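Local coordinates for interferon-activable protein 202 (Mus musculus, PDB 4L5R), which binds double-stranded DNA without sequence specificity and inhibits activation of the AIM2 inflammasome, probably by sequestering cytoplasmic DNA, at a contact of chain A with DNA. Coordinates in Å, arbitrary orientation; residue numbers count along the deposited sequence, not the author numbering.

Site 1: a contact of chain A with DNA. Residues 135, 137-138, 140, 142. With nucleotides of chain B.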
loop_
_atom_site.group_PDB
_atom_site.type_symbol
_atom_site.label_atom_id
_atom_site.label_comp_id
_atom_site.label_asym_id
_atom_site.label_seq_id
_atom_site.Cartn_x
_atom_site.Cartn_y
_atom_site.Cartn_z
ATOM N N LYS A 135 21.660 -4.115 1.979
ATOM C CA LYS A 135 22.710 -4.355 0.994
ATOM C C LYS A 135 22.269 -3.881 -0.370
ATOM O O LYS A 135 21.240 -4.319 -0.876
ATOM C CB LYS A 135 23.086 -5.837 0.931
ATOM C CG LYS A 135 23.914 -6.186 -0.301
ATOM C CD LYS A 135 25.070 -7.128 0.005
ATOM C CE LYS A 135 24.637 -8.588 -0.013
ATOM N NZ LYS A 135 23.766 -8.941 1.147
ATOM N N ASN A 137 22.806 -4.055 -4.196
ATOM C CA ASN A 137 23.425 -4.896 -5.213
ATOM C C ASN A 137 23.273 -4.282 -6.597
ATOM O O ASN A 137 22.578 -3.270 -6.763
ATOM C CB ASN A 137 22.799 -6.291 -5.200
ATOM C CG ASN A 137 22.789 -6.902 -3.820
ATOM O OD1 ASN A 137 23.843 -7.194 -3.238
ATOM N ND2 ASN A 137 21.591 -7.092 -3.275
ATOM N N ASP A 138 23.910 -4.898 -7.590
ATOM C CA ASP A 138 23.728 -4.489 -8.983
ATOM C C ASP A 138 22.261 -4.450 -9.396
ATOM O O ASP A 138 21.792 -3.462 -9.971
ATOM C CB ASP A 138 24.451 -5.451 -9.922
ATOM C CG ASP A 138 25.925 -5.138 -10.061
ATOM O OD1 ASP A 138 26.413 -4.245 -9.337
ATOM O OD2 ASP A 138 26.594 -5.793 -10.890
ATOM N N SER A 140 19.489 -5.488 -7.335
ATOM C CA SER A 140 18.521 -5.471 -6.248
ATOM C C SER A 140 19.038 -4.706 -5.047
ATOM O O SER A 140 20.227 -4.357 -4.972
ATOM C CB SER A 140 18.201 -6.902 -5.816
ATOM O OG SER A 140 19.359 -7.551 -5.330
ATOM N N THR A 142 18.581 -5.514 -0.941
ATOM C CA THR A 142 17.962 -6.428 0.022
ATOM C C THR A 142 18.118 -5.896 1.433
ATOM O O THR A 142 19.024 -5.116 1.719
ATOM C CB THR A 142 18.546 -7.829 -0.068
ATOM O OG1 THR A 142 19.954 -7.765 0.170
ATOM C CG2 THR A 142 18.279 -8.419 -1.449
ATOM P P DG B 6 21.568 -14.741 4.376
ATOM O OP1 DG B 6 21.589 -13.495 5.175
ATOM O OP2 DG B 6 20.354 -15.573 4.265
ATOM O "O5'" DG B 6 22.010 -14.371 2.894
ATOM C "C5'" DG B 6 23.190 -13.588 2.700
ATOM C "C4'" DG B 6 23.359 -13.372 1.214
ATOM O "O4'" DG B 6 23.827 -14.602 0.623
ATOM C "C3'" DG B 6 22.083 -12.967 0.463
ATOM O "O3'" DG B 6 22.459 -11.847 -0.311
ATOM C "C2'" DG B 6 21.778 -14.169 -0.428
ATOM C "C1'" DG B 6 23.172 -14.774 -0.604
ATOM N N9 DG B 6 23.193 -16.199 -0.930
ATOM C C8 DG B 6 22.559 -17.246 -0.301
ATOM N N7 DG B 6 22.779 -18.399 -0.875
ATOM C C5 DG B 6 23.618 -18.096 -1.949
ATOM C C6 DG B 6 24.217 -18.921 -2.938
ATOM O O6 DG B 6 24.122 -20.148 -3.086
ATOM N N1 DG B 6 24.989 -18.181 -3.833
ATOM C C2 DG B 6 25.168 -16.820 -3.768
ATOM N N2 DG B 6 25.941 -16.254 -4.703
ATOM N N3 DG B 6 24.625 -16.046 -2.849
ATOM C C4 DG B 6 23.873 -16.748 -1.983
ATOM P P DG B 7 21.357 -10.964 -1.078
ATOM O OP1 DG B 7 21.521 -9.563 -0.634
ATOM O OP2 DG B 7 20.037 -11.638 -0.935
ATOM O "O5'" DG B 7 21.823 -11.032 -2.597
ATOM C "C5'" DG B 7 23.169 -10.633 -2.942
ATOM C "C4'" DG B 7 23.387 -10.780 -4.433
ATOM O "O4'" DG B 7 23.561 -12.180 -4.747
ATOM C "C3'" DG B 7 22.251 -10.283 -5.335
ATOM O "O3'" DG B 7 22.851 -9.625 -6.452
ATOM C "C2'" DG B 7 21.499 -11.556 -5.727
ATOM C "C1'" DG B 7 22.619 -12.583 -5.730
ATOM N N9 DG B 7 22.263 -13.939 -5.328
ATOM C C8 DG B 7 21.570 -14.319 -4.202
ATOM N N7 DG B 7 21.435 -15.611 -4.098
ATOM C C5 DG B 7 22.089 -16.119 -5.211
ATOM C C6 DG B 7 22.277 -17.456 -5.633
ATOM O O6 DG B 7 21.887 -18.500 -5.078
ATOM N N1 DG B 7 22.997 -17.512 -6.828
ATOM C C2 DG B 7 23.471 -16.410 -7.510
ATOM N N2 DG B 7 24.151 -16.622 -8.640
ATOM N N3 DG B 7 23.303 -15.160 -7.122
ATOM C C4 DG B 7 22.605 -15.096 -5.972
ATOM P P DT B 8 21.947 -9.038 -7.641
ATOM O OP1 DT B 8 22.668 -7.892 -8.237
ATOM O OP2 DT B 8 20.560 -8.843 -7.129
ATOM O "O5'" DT B 8 21.928 -10.219 -8.709
ATOM C "C5'" DT B 8 23.128 -10.590 -9.359
ATOM C "C4'" DT B 8 22.820 -11.628 -10.419
ATOM O "O4'" DT B 8 22.489 -12.874 -9.771
ATOM C "C3'" DT B 8 21.653 -11.289 -11.346
ATOM O "O3'" DT B 8 22.169 -11.247 -12.670
ATOM C "C2'" DT B 8 20.627 -12.410 -11.142
ATOM C "C1'" DT B 8 21.470 -13.514 -10.513
ATOM N N1 DT B 8 20.805 -14.412 -9.533
ATOM C C2 DT B 8 20.920 -15.765 -9.736
ATOM O O2 DT B 8 21.505 -16.239 -10.687
ATOM N N3 DT B 8 20.311 -16.543 -8.788
ATOM C C4 DT B 8 19.626 -16.114 -7.671
ATOM O O4 DT B 8 19.120 -16.908 -6.882
ATOM C C5 DT B 8 19.551 -14.679 -7.513
ATOM C C7 DT B 8 18.825 -14.092 -6.335
ATOM C C6 DT B 8 20.142 -13.902 -8.435
HETATM O O HOH W 1 25.366 -7.343 -7.536
#
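Strand 133-136, the start of strand 141-146 and the turn joining them lie along the backbone of DNA chain B, in the first HIN domain of p202, and meet two successive phosphates. At the DG7 phosphate, OP1 takes hydrogen bonds from both beta-strands. Thr142 gives its hydroxyl OG1 to DG7 OP1 at 2.5 Å; with chi1 at 59° that oxygen sits between the backbone N and the carbonyl carbon, while the methyl CG2 packs against the same phosphate. Lys135 bends at chi2, chi3 and chi4 to bring its ammonium NZ to DG7 OP1 at 2.9 Å, a salt bridge as well as a hydrogen bond. The next phosphate, that of DT8, belongs to the turn. Ser140 OG donates to DT8 OP2 at 2.5 Å, and the same hydroxyl oxygen accepts from the amide nitrogen ND2 of Asn137 at 3.1 Å, tilted 26° from the amide plane. Asn137 thus approaches the hydroxyl from the side and is likely to steady it, while its own CG lies 3.7 Å from DG7 C3'. The direct hydrogen bonds to DNA described here end on phosphate oxygens, as suits binding without regard to sequence. The backbone N of Asp138 lies 2.8 Å from the O of a water, and that oxygen is 2.8 Å from DT8 OP1.

Site 2: a contact of chain A with DNA. Residues 121-122, 180-181. With nucleotides of chain C.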
loop_
_atom_site.group_PDB
_atom_site.type_symbol
_atom_site.label_atom_id
_atom_site.label_comp_id
_atom_site.label_asym_id
_atom_site.label_seq_id
_atom_site.Cartn_x
_atom_site.Cartn_y
_atom_site.Cartn_z
ATOM N N SER A 121 1.016 -17.294 0.525
ATOM C CA SER A 121 1.907 -16.737 -0.487
ATOM C C SER A 121 1.106 -15.790 -1.356
ATOM O O SER A 121 -0.058 -16.045 -1.651
ATOM C CB SER A 121 2.510 -17.838 -1.365
ATOM O OG SER A 121 3.256 -18.753 -0.586
ATOM N N GLY A 122 1.724 -14.687 -1.762
ATOM C CA GLY A 122 1.063 -13.752 -2.648
ATOM C C GLY A 122 0.378 -12.638 -1.892
ATOM O O GLY A 122 -0.038 -11.642 -2.485
ATOM N N LYS A 180 7.022 -17.862 -0.122
ATOM C CA LYS A 180 7.323 -18.931 0.826
ATOM C C LYS A 180 7.971 -20.114 0.121
ATOM O O LYS A 180 9.107 -20.024 -0.338
ATOM C CB LYS A 180 6.042 -19.364 1.553
ATOM C CG LYS A 180 5.321 -18.215 2.261
ATOM C CD LYS A 180 3.936 -18.616 2.760
ATOM C CE LYS A 180 3.991 -19.192 4.168
ATOM N NZ LYS A 180 2.624 -19.489 4.691
ATOM N N GLY A 181 7.234 -21.217 0.030
ATOM C CA GLY A 181 7.739 -22.426 -0.595
ATOM C C GLY A 181 8.783 -23.103 0.271
ATOM O O GLY A 181 8.971 -22.730 1.429
ATOM P P DG C 7 4.175 -13.153 -5.973
ATOM O OP1 DG C 7 2.886 -12.555 -5.564
ATOM O OP2 DG C 7 5.455 -12.473 -5.649
ATOM O "O5'" DG C 7 4.309 -14.634 -5.378
ATOM C "C5'" DG C 7 3.154 -15.474 -5.365
ATOM C "C4'" DG C 7 3.550 -16.912 -5.652
ATOM O "O4'" DG C 7 3.860 -17.080 -7.060
ATOM C "C3'" DG C 7 4.756 -17.417 -4.867
ATOM O "O3'" DG C 7 4.412 -18.686 -4.355
ATOM C "C2'" DG C 7 5.881 -17.509 -5.895
ATOM C "C1'" DG C 7 5.096 -17.772 -7.170
ATOM N N9 DG C 7 5.778 -17.314 -8.377
ATOM C C8 DG C 7 6.097 -16.024 -8.728
ATOM N N7 DG C 7 6.710 -15.944 -9.882
ATOM C C5 DG C 7 6.799 -17.260 -10.324
ATOM C C6 DG C 7 7.353 -17.809 -11.511
ATOM O O6 DG C 7 7.904 -17.220 -12.457
ATOM N N1 DG C 7 7.225 -19.197 -11.546
ATOM C C2 DG C 7 6.636 -19.955 -10.558
ATOM N N2 DG C 7 6.598 -21.279 -10.742
ATOM N N3 DG C 7 6.109 -19.454 -9.453
ATOM C C4 DG C 7 6.229 -18.110 -9.401
ATOM P P DT C 8 5.376 -19.438 -3.317
ATOM O OP1 DT C 8 4.519 -20.213 -2.385
ATOM O OP2 DT C 8 6.371 -18.471 -2.812
ATOM O "O5'" DT C 8 6.204 -20.448 -4.237
ATOM C "C5'" DT C 8 5.516 -21.433 -4.980
ATOM C "C4'" DT C 8 6.533 -22.306 -5.687
ATOM O "O4'" DT C 8 7.056 -21.615 -6.840
ATOM C "C3'" DT C 8 7.738 -22.725 -4.850
ATOM O "O3'" DT C 8 7.716 -24.143 -4.800
ATOM C "C2'" DT C 8 8.967 -22.178 -5.587
ATOM C "C1'" DT C 8 8.418 -21.945 -6.993
ATOM N N1 DT C 8 8.976 -20.807 -7.770
ATOM C C2 DT C 8 9.517 -21.066 -9.010
ATOM O O2 DT C 8 9.584 -22.180 -9.498
ATOM N N3 DT C 8 9.979 -19.960 -9.668
ATOM C C4 DT C 8 9.958 -18.649 -9.236
ATOM O O4 DT C 8 10.408 -17.741 -9.933
ATOM C C5 DT C 8 9.377 -18.444 -7.930
ATOM C C7 DT C 8 9.296 -17.065 -7.336
ATOM C C6 DT C 8 8.910 -19.520 -7.273
#
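The hydroxyl OG of Ser121 donates a hydrogen bond of 2.6 Å to OP1 of the DT8 phosphate on DNA chain C. Its chi1 of -60° turns OG anti to the carbonyl carbon and beside the backbone N, and CB follows it in against the DNA, 3.6 Å from the bridging oxygen O3' of DG7. A second loop, the one that follows strand 176-179, takes the other non-bridging oxygen: the backbone N of Lys180 donates to DT8 OP2 at 2.8 Å, nearly straight at 164°. One phosphate is therefore held from two loops, each using a different oxygen, which should limit its turning about the backbone. An alanine at Ser121 would probably leave DT8 OP1 without this hydroxyl donor and the phosphate less restrained in its turning. The lysine contributes through its main chain; its side chain runs away from DT8, and any help from the ammonium group would be long-range. Gly181 comes next, its N 3.8 Å from DT8 OP1, too far for a hydrogen bond. These contacts fall on the sugar-phosphate backbone and read no base. On the DG7 side, Gly122 lays its bare CA 3.8 Å from the sugar carbon C5'.

Site 3: a contact of chain A with DNA. Residues 122, 177, 179, 190. With nucleotides of chain C.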
loop_
_atom_site.group_PDB
_atom_site.type_symbol
_atom_site.label_atom_id
_atom_site.label_comp_id
_atom_site.label_asym_id
_atom_site.label_seq_id
_atom_site.Cartn_x
_atom_site.Cartn_y
_atom_site.Cartn_z
ATOM N N GLY A 122 1.724 -14.687 -1.762
ATOM C CA GLY A 122 1.063 -13.752 -2.648
ATOM C C GLY A 122 0.378 -12.638 -1.892
ATOM O O GLY A 122 -0.038 -11.642 -2.485
ATOM N N HIS A 177 5.139 -8.520 -1.596
ATOM C CA HIS A 177 4.494 -9.814 -1.749
ATOM C C HIS A 177 5.150 -10.869 -0.858
ATOM O O HIS A 177 6.359 -11.083 -0.929
ATOM C CB HIS A 177 4.546 -10.251 -3.213
ATOM C CG HIS A 177 3.868 -9.295 -4.150
ATOM N ND1 HIS A 177 3.044 -9.718 -5.168
ATOM C CD2 HIS A 177 3.903 -7.945 -4.232
ATOM C CE1 HIS A 177 2.585 -8.669 -5.830
ATOM N NE2 HIS A 177 3.091 -7.579 -5.280
ATOM N N ARG A 179 6.446 -14.314 -0.109
ATOM C CA ARG A 179 6.824 -15.533 -0.819
ATOM C C ARG A 179 7.274 -16.600 0.190
ATOM O O ARG A 179 7.823 -16.282 1.240
ATOM C CB ARG A 179 7.927 -15.259 -1.862
ATOM C CG ARG A 179 7.417 -14.478 -3.095
ATOM C CD ARG A 179 8.479 -14.374 -4.198
ATOM N NE ARG A 179 8.011 -13.530 -5.298
ATOM C CZ ARG A 179 8.701 -13.292 -6.409
ATOM N NH1 ARG A 179 9.895 -13.843 -6.580
ATOM N NH2 ARG A 179 8.192 -12.507 -7.352
ATOM N N GLY A 190 6.841 -6.140 -6.008
ATOM C CA GLY A 190 5.988 -6.396 -7.157
ATOM C C GLY A 190 5.811 -5.100 -7.941
ATOM O O GLY A 190 6.421 -4.082 -7.604
ATOM P P DG C 6 2.621 -8.323 -9.618
ATOM O OP1 DG C 6 1.618 -7.965 -8.584
ATOM O OP2 DG C 6 3.852 -7.516 -9.776
ATOM O "O5'" DG C 6 3.062 -9.844 -9.376
ATOM C "C5'" DG C 6 2.060 -10.821 -9.091
ATOM C "C4'" DG C 6 2.676 -12.203 -9.126
ATOM O "O4'" DG C 6 2.841 -12.626 -10.510
ATOM C "C3'" DG C 6 4.054 -12.289 -8.461
ATOM O "O3'" DG C 6 4.122 -13.396 -7.561
ATOM C "C2'" DG C 6 4.978 -12.556 -9.640
ATOM C "C1'" DG C 6 4.013 -13.399 -10.465
ATOM N N9 DG C 6 4.558 -13.790 -11.763
ATOM C C8 DG C 6 5.301 -13.054 -12.657
ATOM N N7 DG C 6 5.675 -13.741 -13.705
ATOM C C5 DG C 6 5.157 -15.010 -13.481
ATOM C C6 DG C 6 5.226 -16.185 -14.262
ATOM O O6 DG C 6 5.783 -16.339 -15.355
ATOM N N1 DG C 6 4.559 -17.249 -13.651
ATOM C C2 DG C 6 3.906 -17.177 -12.440
ATOM N N2 DG C 6 3.309 -18.292 -11.991
ATOM N N3 DG C 6 3.827 -16.080 -11.706
ATOM C C4 DG C 6 4.471 -15.049 -12.290
ATOM P P DG C 7 4.175 -13.153 -5.973
ATOM O OP1 DG C 7 2.886 -12.555 -5.564
ATOM O OP2 DG C 7 5.455 -12.473 -5.649
ATOM O "O5'" DG C 7 4.309 -14.634 -5.378
ATOM C "C5'" DG C 7 3.154 -15.474 -5.365
ATOM C "C4'" DG C 7 3.550 -16.912 -5.652
ATOM O "O4'" DG C 7 3.860 -17.080 -7.060
ATOM C "C3'" DG C 7 4.756 -17.417 -4.867
ATOM O "O3'" DG C 7 4.412 -18.686 -4.355
ATOM C "C2'" DG C 7 5.881 -17.509 -5.895
ATOM C "C1'" DG C 7 5.096 -17.772 -7.170
ATOM N N9 DG C 7 5.778 -17.314 -8.377
ATOM C C8 DG C 7 6.097 -16.024 -8.728
ATOM N N7 DG C 7 6.710 -15.944 -9.882
ATOM C C5 DG C 7 6.799 -17.260 -10.324
ATOM C C6 DG C 7 7.353 -17.809 -11.511
ATOM O O6 DG C 7 7.904 -17.220 -12.457
ATOM N N1 DG C 7 7.225 -19.197 -11.546
ATOM C C2 DG C 7 6.636 -19.955 -10.558
ATOM N N2 DG C 7 6.598 -21.279 -10.742
ATOM N N3 DG C 7 6.109 -19.454 -9.453
ATOM C C4 DG C 7 6.229 -18.110 -9.401
HETATM O O HOH W 2 6.357 -10.121 -6.637
#
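Strand 176-179, in the later part of the first HIN domain, which is built on OB folds, runs beside DNA chain C; its His177 and Arg179 reach the non-bridging oxygens of the DG7 phosphate. The histidine presents the edge of its imidazole: His177 ND1 donates to DG7 OP1 at 2.9 Å and 164°, with the oxygen 5° out of the ring plane. Its chi1 of -60° sets CG beside the backbone N, and the ring then spans toward the preceding nucleotide, bringing His177 CE1 to 3.9 Å from the sugar carbon C5' of DG6. Two phosphates close to this ring might favour its charged form, though the protonation state is not seen. Arg179 takes the other oxygen. Its chain runs extended from CG to NE, and Arg179 NE donates to DG7 OP2 at 2.8 Å, with OP2 at the guanidinium edge and close to its plane; this pair is also a salt bridge. The terminal NH2 adds a weaker, more bent bond to the same oxygen, while one guanidinium face lies toward C8 of the DG7 base, offset to the rim. The approach to C8 involves no hydrogen bond and gives no sign of base reading. Gly190, in a neighbouring loop, brings CA to 3.6 Å from OP2 of DG6. A water over one face of the His177 ring joins Arg179 NH2, 3.1 Å from its O, to DG7 OP2, 2.7 Å from the same water oxygen.

Sites 2 and 3 form one continuous patch on DNA chain C: their C-alpha centres lie about 7 Å apart, they share Gly122, and strand 176-179 of site 3 leads directly into Lys180 and Gly181 of site 2. Together they follow consecutive nucleotides of that strand. Site 1 stands apart: the C-alpha centres of sites 1 and 2 are about 21 Å apart, and those of sites 1 and 3 about 18 Å. It shares no residue with them and holds chain B. The first HIN domain therefore engages both strands of the duplex through backbone phosphates, in keeping with non-specific, largely electrostatic recognition of double-stranded DNA.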